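Local atomic coordinates of GTPase HflX (Sulfolobus solfataricus P2, PDB entry 2QTF), a protein that hydrolyses GTP specifically and associates with the 50S ribosomal subunit, where it may act in protein synthesis or ribosome biogenesis. Residues 85-90 against 241-246; 21-26 against 91-96. All coordinates share one frame; numbering follows the deposited sequence.

Contact 1: 85-90 against 241-246; sequences DKILLL and PPQIVD
The first turn of helix 86-97, in the N-terminal region of HflX, packs against the Pro-Pro turn that leads into helix 245-253 of the G domain, so the contact is an apolar interdomain interface. Asp-85 N-caps the first helix: its OD1 accepts from Leu-88 N at 3.1 Å, nearly along the C-O axis and almost straight at nitrogen (179°). Ile-87 and Leu-90, three residues apart, lie on the same helical face and both point toward the turn. Ile-87 has the largest share of the buried surface. Its CG1 stands anti to the carbonyl carbon (chi1 -64°), and the roughly anti second torsion carries CD1 on past the Pro-241 ring, the two side chains sliding by each other in opposite directions with CD1 3.9 Å from Pro-241 CB. Gln-243 crosses Ile-87 at about a right angle, and the same Ile-87 methyl lies a close 3.1 Å from Gln-243 NE2. The other branch of Ile-87, CG2, meets Ile-244 CG2 at 3.9 Å. A beta-branched residue suits this position because its two arms reach separate partners; an alanine here would probably loosen the domain contact, since the packing on Pro-241, Gln-243 and Ile-244 would lose both. Proline suits the turn by presenting a rigid, compact hydrocarbon ring, which Lys-86 crosses obliquely with its extended chain before NZ bonds to Gly-239 O. Tyr-114 of helix 101-121 also touches both Ile-87 and Gln-243. Leu-90 lies against both Pro-241 and Ile-244, which also touch each other, its CD1 a tight 3.5 Å from Pro-241 CD. Ile-244 holds CG1 in the crowded position between backbone N and carbonyl carbon (chi1 63°) and, extended beyond it, crosses the Leu-90 side chain at about a right angle, bringing CD1 within a tight 3.3 Å of Leu-90 CB.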
ATOM      1  N   ASP A  85      -8.394   7.661  10.499  1.00 19.98           N
ATOM      2  CA  ASP A  85      -9.393   6.634  10.234  1.00 18.90           C
ATOM      3  C   ASP A  85      -8.972   5.888   8.935  1.00 22.25           C
ATOM      4  O   ASP A  85      -7.828   6.030   8.437  1.00 17.84           O
ATOM      5  CB  ASP A  85     -10.827   7.226  10.188  1.00 19.12           C
ATOM      6  CG  ASP A  85     -11.134   8.008   8.906  1.00 23.33           C
ATOM      7  OD1 ASP A  85     -10.157   8.345   8.165  1.00 21.55           O
ATOM      8  OD2 ASP A  85     -12.336   8.321   8.689  1.00 20.35           O
ATOM      9  N   LYS A  86      -9.888   5.103   8.358  1.00 19.06           N
ATOM     10  CA  LYS A  86      -9.447   4.246   7.250  1.00 21.31           C
ATOM     11  C   LYS A  86      -9.070   5.063   6.004  1.00 17.94           C
ATOM     12  O   LYS A  86      -8.103   4.714   5.316  1.00 17.84           O
ATOM     13  CB  LYS A  86     -10.596   3.324   6.784  1.00 21.80           C
ATOM     14  CG  LYS A  86     -10.162   2.462   5.574  1.00 25.03           C
ATOM     15  CD  LYS A  86     -11.344   1.465   5.283  1.00 31.65           C
ATOM     16  CE  LYS A  86     -11.080   0.712   3.981  1.00 40.71           C
ATOM     17  NZ  LYS A  86     -12.390   0.220   3.257  1.00 39.83           N
ATOM     18  N   ILE A  87      -9.793   6.134   5.779  1.00 17.65           N
ATOM     19  CA  ILE A  87      -9.499   7.067   4.672  1.00 19.86           C
ATOM     20  C   ILE A  87      -8.148   7.754   4.868  1.00 19.33           C
ATOM     21  O   ILE A  87      -7.366   7.756   3.974  1.00 17.20           O
ATOM     22  CB  ILE A  87     -10.659   8.059   4.401  1.00 20.15           C
ATOM     23  CG1 ILE A  87     -11.866   7.210   3.928  1.00 24.24           C
ATOM     24  CG2 ILE A  87     -10.252   9.211   3.487  1.00 19.08           C
ATOM     25  CD1 ILE A  87     -12.768   7.845   3.109  1.00 36.14           C
ATOM     26  N   LEU A  88      -7.942   8.380   6.002  1.00 17.38           N
ATOM     27  CA  LEU A  88      -6.687   9.089   6.251  1.00 16.58           C
ATOM     28  C   LEU A  88      -5.502   8.096   6.295  1.00 17.36           C
ATOM     29  O   LEU A  88      -4.395   8.448   5.859  1.00 15.55           O
ATOM     30  CB  LEU A  88      -6.806   9.892   7.565  1.00 16.49           C
ATOM     31  CG  LEU A  88      -7.743  11.138   7.537  1.00 16.93           C
ATOM     32  CD1 LEU A  88      -7.591  11.895   8.903  1.00 22.66           C
ATOM     33  CD2 LEU A  88      -7.443  12.021   6.339  1.00 17.95           C
ATOM     34  N   LEU A  89      -5.709   6.873   6.758  1.00 15.89           N
ATOM     35  CA  LEU A  89      -4.640   5.879   6.750  1.00 16.64           C
ATOM     36  C   LEU A  89      -4.218   5.571   5.318  1.00 17.14           C
ATOM     37  O   LEU A  89      -3.015   5.445   4.981  1.00 14.93           O
ATOM     38  CB  LEU A  89      -5.066   4.569   7.518  1.00 17.74           C
ATOM     39  CG  LEU A  89      -4.111   3.329   7.360  1.00 15.34           C
ATOM     40  CD1 LEU A  89      -2.831   3.589   8.092  1.00 17.42           C
ATOM     41  CD2 LEU A  89      -4.691   1.918   7.821  1.00 21.11           C
ATOM     42  N   LEU A  90      -5.191   5.303   4.454  1.00 17.56           N
ATOM     43  CA  LEU A  90      -4.784   4.915   3.061  1.00 18.37           C
ATOM     44  C   LEU A  90      -4.172   6.137   2.391  1.00 18.49           C
ATOM     45  O   LEU A  90      -3.245   5.963   1.579  1.00 18.65           O
ATOM     46  CB  LEU A  90      -6.018   4.468   2.203  1.00 18.64           C
ATOM     47  CG  LEU A  90      -6.661   3.191   2.735  1.00 26.53           C
ATOM     48  CD1 LEU A  90      -8.051   2.787   2.098  1.00 26.24           C
ATOM     49  CD2 LEU A  90      -5.728   2.043   2.703  1.00 31.10           C
ATOM     50  N   PRO A 241     -12.026   3.081  -0.678  1.00 28.79           N
ATOM     51  CA  PRO A 241     -13.113   4.034  -0.577  1.00 27.46           C
ATOM     52  C   PRO A 241     -13.153   4.956  -1.777  1.00 25.88           C
ATOM     53  O   PRO A 241     -12.131   5.464  -2.217  1.00 23.90           O
ATOM     54  CB  PRO A 241     -12.711   4.884   0.629  1.00 28.74           C
ATOM     55  CG  PRO A 241     -11.849   3.950   1.509  1.00 31.42           C
ATOM     56  CD  PRO A 241     -11.106   3.136   0.491  1.00 28.49           C
ATOM     57  N   PRO A 242     -14.373   5.234  -2.306  1.00 25.95           N
ATOM     58  CA  PRO A 242     -14.532   6.015  -3.543  1.00 24.49           C
ATOM     59  C   PRO A 242     -13.892   7.359  -3.513  1.00 21.70           C
ATOM     60  O   PRO A 242     -13.473   7.832  -4.517  1.00 22.62           O
ATOM     61  CB  PRO A 242     -16.097   6.197  -3.656  1.00 24.26           C
ATOM     62  CG  PRO A 242     -16.604   5.924  -2.310  1.00 26.68           C
ATOM     63  CD  PRO A 242     -15.666   4.865  -1.687  1.00 26.39           C
ATOM     64  N   GLN A 243     -13.878   8.031  -2.363  1.00 22.33           N
ATOM     65  CA  GLN A 243     -13.284   9.396  -2.186  1.00 24.50           C
ATOM     66  C   GLN A 243     -11.806   9.426  -2.593  1.00 21.32           C
ATOM     67  O   GLN A 243     -11.298  10.531  -2.905  1.00 22.67           O
ATOM     68  CB  GLN A 243     -13.172   9.821  -0.640  1.00 22.84           C
ATOM     69  CG  GLN A 243     -14.416  10.024   0.145  1.00 32.71           C
ATOM     70  CD  GLN A 243     -14.970   8.752   0.804  1.00 40.13           C
ATOM     71  OE1 GLN A 243     -14.994   7.616   0.220  1.00 30.38           O
ATOM     72  NE2 GLN A 243     -15.488   8.938   2.013  1.00 37.88           N
ATOM     73  N   ILE A 244     -11.113   8.286  -2.462  1.00 20.90           N
ATOM     74  CA  ILE A 244      -9.629   8.310  -2.662  1.00 21.98           C
ATOM     75  C   ILE A 244      -9.188   7.505  -3.875  1.00 21.91           C
ATOM     76  O   ILE A 244      -8.034   7.216  -4.047  1.00 21.10           O
ATOM     77  CB  ILE A 244      -8.811   7.909  -1.363  1.00 19.34           C
ATOM     78  CG1 ILE A 244      -9.095   6.470  -0.927  1.00 24.75           C
ATOM     79  CG2 ILE A 244      -9.253   8.877  -0.241  1.00 22.07           C
ATOM     80  CD1 ILE A 244      -8.281   5.994   0.311  1.00 22.05           C
ATOM     81  N   VAL A 245     -10.163   7.124  -4.711  1.00 22.14           N
ATOM     82  CA  VAL A 245      -9.824   6.253  -5.865  1.00 20.92           C
ATOM     83  C   VAL A 245      -8.962   7.014  -6.792  1.00 20.19           C
ATOM     84  O   VAL A 245      -8.020   6.432  -7.298  1.00 21.11           O
ATOM     85  CB  VAL A 245     -11.123   5.771  -6.577  1.00 22.66           C
ATOM     86  CG1 VAL A 245     -10.816   5.342  -8.060  1.00 25.30           C
ATOM     87  CG2 VAL A 245     -11.704   4.636  -5.834  1.00 22.10           C
ATOM     88  N   ASP A 246      -9.167   8.314  -7.034  1.00 20.08           N
ATOM     89  CA  ASP A 246      -8.229   8.951  -7.930  1.00 22.10           C
ATOM     90  C   ASP A 246      -6.810   9.114  -7.360  1.00 23.63           C
ATOM     91  O   ASP A 246      -5.839   8.989  -8.108  1.00 23.31           O
ATOM     92  CB  ASP A 246      -8.560  10.386  -8.311  1.00 24.32           C
ATOM     93  CG  ASP A 246      -9.793  10.490  -9.284  1.00 31.47           C
ATOM     94  OD1 ASP A 246     -10.205   9.502  -9.907  1.00 34.65           O
ATOM     95  OD2 ASP A 246     -10.286  11.599  -9.347  1.00 31.38           O
TER

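Contact 2: 21-26 against 91-96; sequences EGANYK and LEIFAL. With CD (cadmium ion), chain B.
A Schellman motif ends helix 13-22 and turns the chain into strand 25-31, and this tight turn lies against helix 86-97 within the N-terminal alpha/beta region. Asn-24 is its C-prime residue; asparagine tolerates the positive phi of 67° that the motif demands. Leu-96 and Ala-23 bury the most surface. Leu-96 holds CG anti to the carbonyl carbon (chi1 -64°) and extends CD1 over the turn's backbone, 3.2 Å from Ala-23 O. The same methyl lies 3.7 Å from Asn-24 ND2, where the amide chain crosses the leucine obliquely. Ala-23 lets the turn and the helix come close: its methyl sits 3.7 Å from Ile-93 CG1, and so small a side chain lets the CA atoms of Ala-23 and Ile-93 come within 4.5 Å. Ala-23 CB also lies at the edge of the Tyr-25 ring, in its plane, and touches the CG of Glu-92.

Glu-92, with CG anti to the backbone N and a bend at chi2 (81°), swings its carboxylate past the alanine onto a cadmium ion, which both oxygens chelate. The charged cadmium would be expected to keep this carboxylate ionised. Water 1 donates to both Ala-23 O and Glu-92 OE2, joining turn and helix where no direct hydrogen bond does. Water 2 ligates the cadmium and is hydrogen-bonded to Tyr-25 OH at 2.9 Å.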
ATOM      1  N   GLU A  21       1.345  -1.012   8.582  1.00 20.50           N
ATOM      2  CA  GLU A  21       2.810  -1.109   8.407  1.00 25.47           C
ATOM      3  C   GLU A  21       3.193  -0.431   7.032  1.00 25.66           C
ATOM      4  O   GLU A  21       4.228   0.216   6.932  1.00 25.64           O
ATOM      5  CB  GLU A  21       3.291  -2.572   8.519  1.00 26.19           C
ATOM      6  CG  GLU A  21       2.927  -3.156   9.905  1.00 29.16           C
ATOM      7  CD  GLU A  21       3.335  -4.640  10.044  1.00 35.46           C
ATOM      8  OE1 GLU A  21       3.495  -5.347   9.017  1.00 41.24           O
ATOM      9  OE2 GLU A  21       3.502  -5.105  11.180  1.00 39.04           O
ATOM     10  N   GLY A  22       2.296  -0.425   6.038  1.00 24.67           N
ATOM     11  CA  GLY A  22       2.650   0.284   4.734  1.00 24.18           C
ATOM     12  C   GLY A  22       2.643   1.817   4.878  1.00 24.70           C
ATOM     13  O   GLY A  22       3.090   2.590   4.008  1.00 23.85           O
ATOM     14  N   ALA A  23       2.049   2.289   5.965  1.00 22.69           N
ATOM     15  CA  ALA A  23       2.093   3.666   6.337  1.00 22.59           C
ATOM     16  C   ALA A  23       3.231   3.951   7.347  1.00 24.25           C
ATOM     17  O   ALA A  23       3.183   5.002   7.956  1.00 25.45           O
ATOM     18  CB  ALA A  23       0.671   4.143   6.920  1.00 21.37           C
ATOM     19  N   ASN A  24       4.171   3.028   7.486  1.00 25.36           N
ATOM     20  CA  ASN A  24       5.375   3.197   8.324  1.00 29.69           C
ATOM     21  C   ASN A  24       5.047   3.273   9.856  1.00 31.07           C
ATOM     22  O   ASN A  24       5.722   4.001  10.606  1.00 30.70           O
ATOM     23  CB  ASN A  24       6.166   4.440   7.850  1.00 28.86           C
ATOM     24  CG  ASN A  24       6.961   4.179   6.408  1.00 35.89           C
ATOM     25  OD1 ASN A  24       6.935   3.061   5.854  1.00 39.90           O
ATOM     26  ND2 ASN A  24       7.620   5.264   5.838  1.00 32.00           N
ATOM     27  N   TYR A  25       3.987   2.586  10.302  1.00 27.97           N
ATOM     28  CA  TYR A  25       3.692   2.506  11.774  1.00 28.88           C
ATOM     29  C   TYR A  25       3.949   1.078  12.228  1.00 29.89           C
ATOM     30  O   TYR A  25       3.708   0.144  11.472  1.00 28.82           O
ATOM     31  CB  TYR A  25       2.223   2.841  12.105  1.00 25.98           C
ATOM     32  CG  TYR A  25       1.890   4.278  11.894  1.00 26.49           C
ATOM     33  CD1 TYR A  25       2.053   5.229  12.899  1.00 24.43           C
ATOM     34  CD2 TYR A  25       1.388   4.696  10.679  1.00 27.99           C
ATOM     35  CE1 TYR A  25       1.721   6.608  12.649  1.00 30.09           C
ATOM     36  CE2 TYR A  25       1.130   6.056  10.435  1.00 28.34           C
ATOM     37  CZ  TYR A  25       1.262   6.961  11.371  1.00 29.84           C
ATOM     38  OH  TYR A  25       0.928   8.241  10.977  1.00 31.47           O
ATOM     39  N   LYS A  26       4.428   0.917  13.475  1.00 31.34           N
ATOM     40  CA  LYS A  26       4.435  -0.352  14.178  1.00 33.45           C
ATOM     41  C   LYS A  26       3.120  -0.516  14.998  1.00 30.57           C
ATOM     42  O   LYS A  26       2.773   0.375  15.753  1.00 29.30           O
ATOM     43  CB  LYS A  26       5.655  -0.365  15.137  1.00 35.91           C
ATOM     44  CG  LYS A  26       5.770  -1.734  15.902  1.00 40.14           C
ATOM     45  CD  LYS A  26       7.054  -1.854  16.819  1.00 41.06           C
ATOM     46  CE  LYS A  26       7.301  -3.384  17.268  1.00 47.42           C
ATOM     47  NZ  LYS A  26       8.764  -3.662  17.752  1.00 52.09           N
ATOM     48  N   LEU A  91      -4.683   7.361   2.670  1.00 17.16           N
ATOM     49  CA  LEU A  91      -4.050   8.549   2.073  1.00 16.28           C
ATOM     50  C   LEU A  91      -2.574   8.695   2.570  1.00 16.88           C
ATOM     51  O   LEU A  91      -1.673   9.103   1.808  1.00 17.18           O
ATOM     52  CB  LEU A  91      -4.855   9.882   2.339  1.00 17.29           C
ATOM     53  CG  LEU A  91      -6.173   9.907   1.493  1.00 15.32           C
ATOM     54  CD1 LEU A  91      -7.048  10.999   2.099  1.00 14.51           C
ATOM     55  CD2 LEU A  91      -5.723  10.145   0.002  1.00 16.60           C
ATOM     56  N   GLU A  92      -2.338   8.378   3.857  1.00 17.72           N
ATOM     57  CA  GLU A  92      -0.907   8.302   4.358  1.00 16.72           C
ATOM     58  C   GLU A  92      -0.014   7.307   3.577  1.00 17.61           C
ATOM     59  O   GLU A  92       1.100   7.672   3.185  1.00 16.26           O
ATOM     60  CB  GLU A  92      -0.903   7.998   5.905  1.00 14.80           C
ATOM     61  CG  GLU A  92       0.549   8.029   6.463  1.00 18.26           C
ATOM     62  CD  GLU A  92       0.955   9.516   6.717  1.00 19.05           C
ATOM     63  OE1 GLU A  92      -0.006  10.376   6.650  1.00 18.56           O
ATOM     64  OE2 GLU A  92       2.156   9.827   7.053  1.00 26.08           O
ATOM     65  N   ILE A  93      -0.525   6.080   3.310  1.00 14.90           N
ATOM     66  CA  ILE A  93       0.182   5.063   2.485  1.00 17.82           C
ATOM     67  C   ILE A  93       0.514   5.676   1.125  1.00 17.10           C
ATOM     68  O   ILE A  93       1.643   5.619   0.639  1.00 17.78           O
ATOM     69  CB  ILE A  93      -0.708   3.793   2.307  1.00 18.68           C
ATOM     70  CG1 ILE A  93      -0.905   3.145   3.678  1.00 20.13           C
ATOM     71  CG2 ILE A  93      -0.102   2.857   1.216  1.00 19.39           C
ATOM     72  CD1 ILE A  93      -1.926   2.021   3.657  1.00 19.63           C
ATOM     73  N   PHE A  94      -0.454   6.352   0.566  1.00 17.62           N
ATOM     74  CA  PHE A  94      -0.248   6.938  -0.804  1.00 17.54           C
ATOM     75  C   PHE A  94       0.833   8.012  -0.748  1.00 16.44           C
ATOM     76  O   PHE A  94       1.737   8.025  -1.598  1.00 18.39           O
ATOM     77  CB  PHE A  94      -1.550   7.480  -1.420  1.00 18.63           C
ATOM     78  CG  PHE A  94      -2.728   6.468  -1.500  1.00 18.86           C
ATOM     79  CD1 PHE A  94      -2.538   5.109  -1.448  1.00 20.90           C
ATOM     80  CD2 PHE A  94      -4.013   6.979  -1.802  1.00 15.91           C
ATOM     81  CE1 PHE A  94      -3.628   4.228  -1.480  1.00 17.45           C
ATOM     82  CE2 PHE A  94      -5.168   6.088  -1.891  1.00 18.97           C
ATOM     83  CZ  PHE A  94      -4.966   4.728  -1.726  1.00 20.29           C
ATOM     84  N   ALA A  95       0.740   8.893   0.249  1.00 18.57           N
ATOM     85  CA  ALA A  95       1.680  10.000   0.413  1.00 18.02           C
ATOM     86  C   ALA A  95       3.118   9.433   0.540  1.00 20.71           C
ATOM     87  O   ALA A  95       4.062  10.038   0.090  1.00 21.36           O
ATOM     88  CB  ALA A  95       1.275  10.810   1.676  1.00 19.10           C
ATOM     89  N   LEU A  96       3.287   8.321   1.251  1.00 18.22           N
ATOM     90  CA  LEU A  96       4.615   7.722   1.470  1.00 19.90           C
ATOM     91  C   LEU A  96       5.105   7.024   0.209  1.00 22.14           C
ATOM     92  O   LEU A  96       6.322   6.837   0.040  1.00 23.97           O
ATOM     93  CB  LEU A  96       4.545   6.736   2.700  1.00 18.57           C
ATOM     94  CG  LEU A  96       4.229   7.481   4.016  1.00 19.34           C
ATOM     95  CD1 LEU A  96       4.098   6.303   5.183  1.00 20.38           C
ATOM     96  CD2 LEU A  96       5.341   8.531   4.451  1.00 24.09           C
TER
HETATM   97 CD    CD B 401       1.650  11.951   7.486  1.00 23.99          CD
HETATM   98  O   HOH W   1       3.638   8.099   8.399  1.00 31.13           O
HETATM   99  O   HOH W   2       1.305  10.920   9.857  1.00 35.31           O
HETATM  100  O   HOH W   3      -0.577  12.879   8.054  1.00 28.66           O

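How the contacts relate
From the N terminus, the chain runs through helix 13-22 into the turn of 21-26, which opens into strand 25-31; strands 59-62 and 82-84 of the parallel sheet follow. Asp-85 and the first turn of helix 86-97 then give 85-90 to contact 1, and 91-96, next along the same helix, closes contact 2, the shorter loop, back to 21-26. Contact 1 closes only after the chain has entered the G domain and reached 241-246, so the two loops cross rather than nest. Helix 86-97 is thus shared, binding the N-terminal region internally and to the G domain. The contacts touch directly: Ile-244 CG2 lies 3.7 Å from Leu-91 CG.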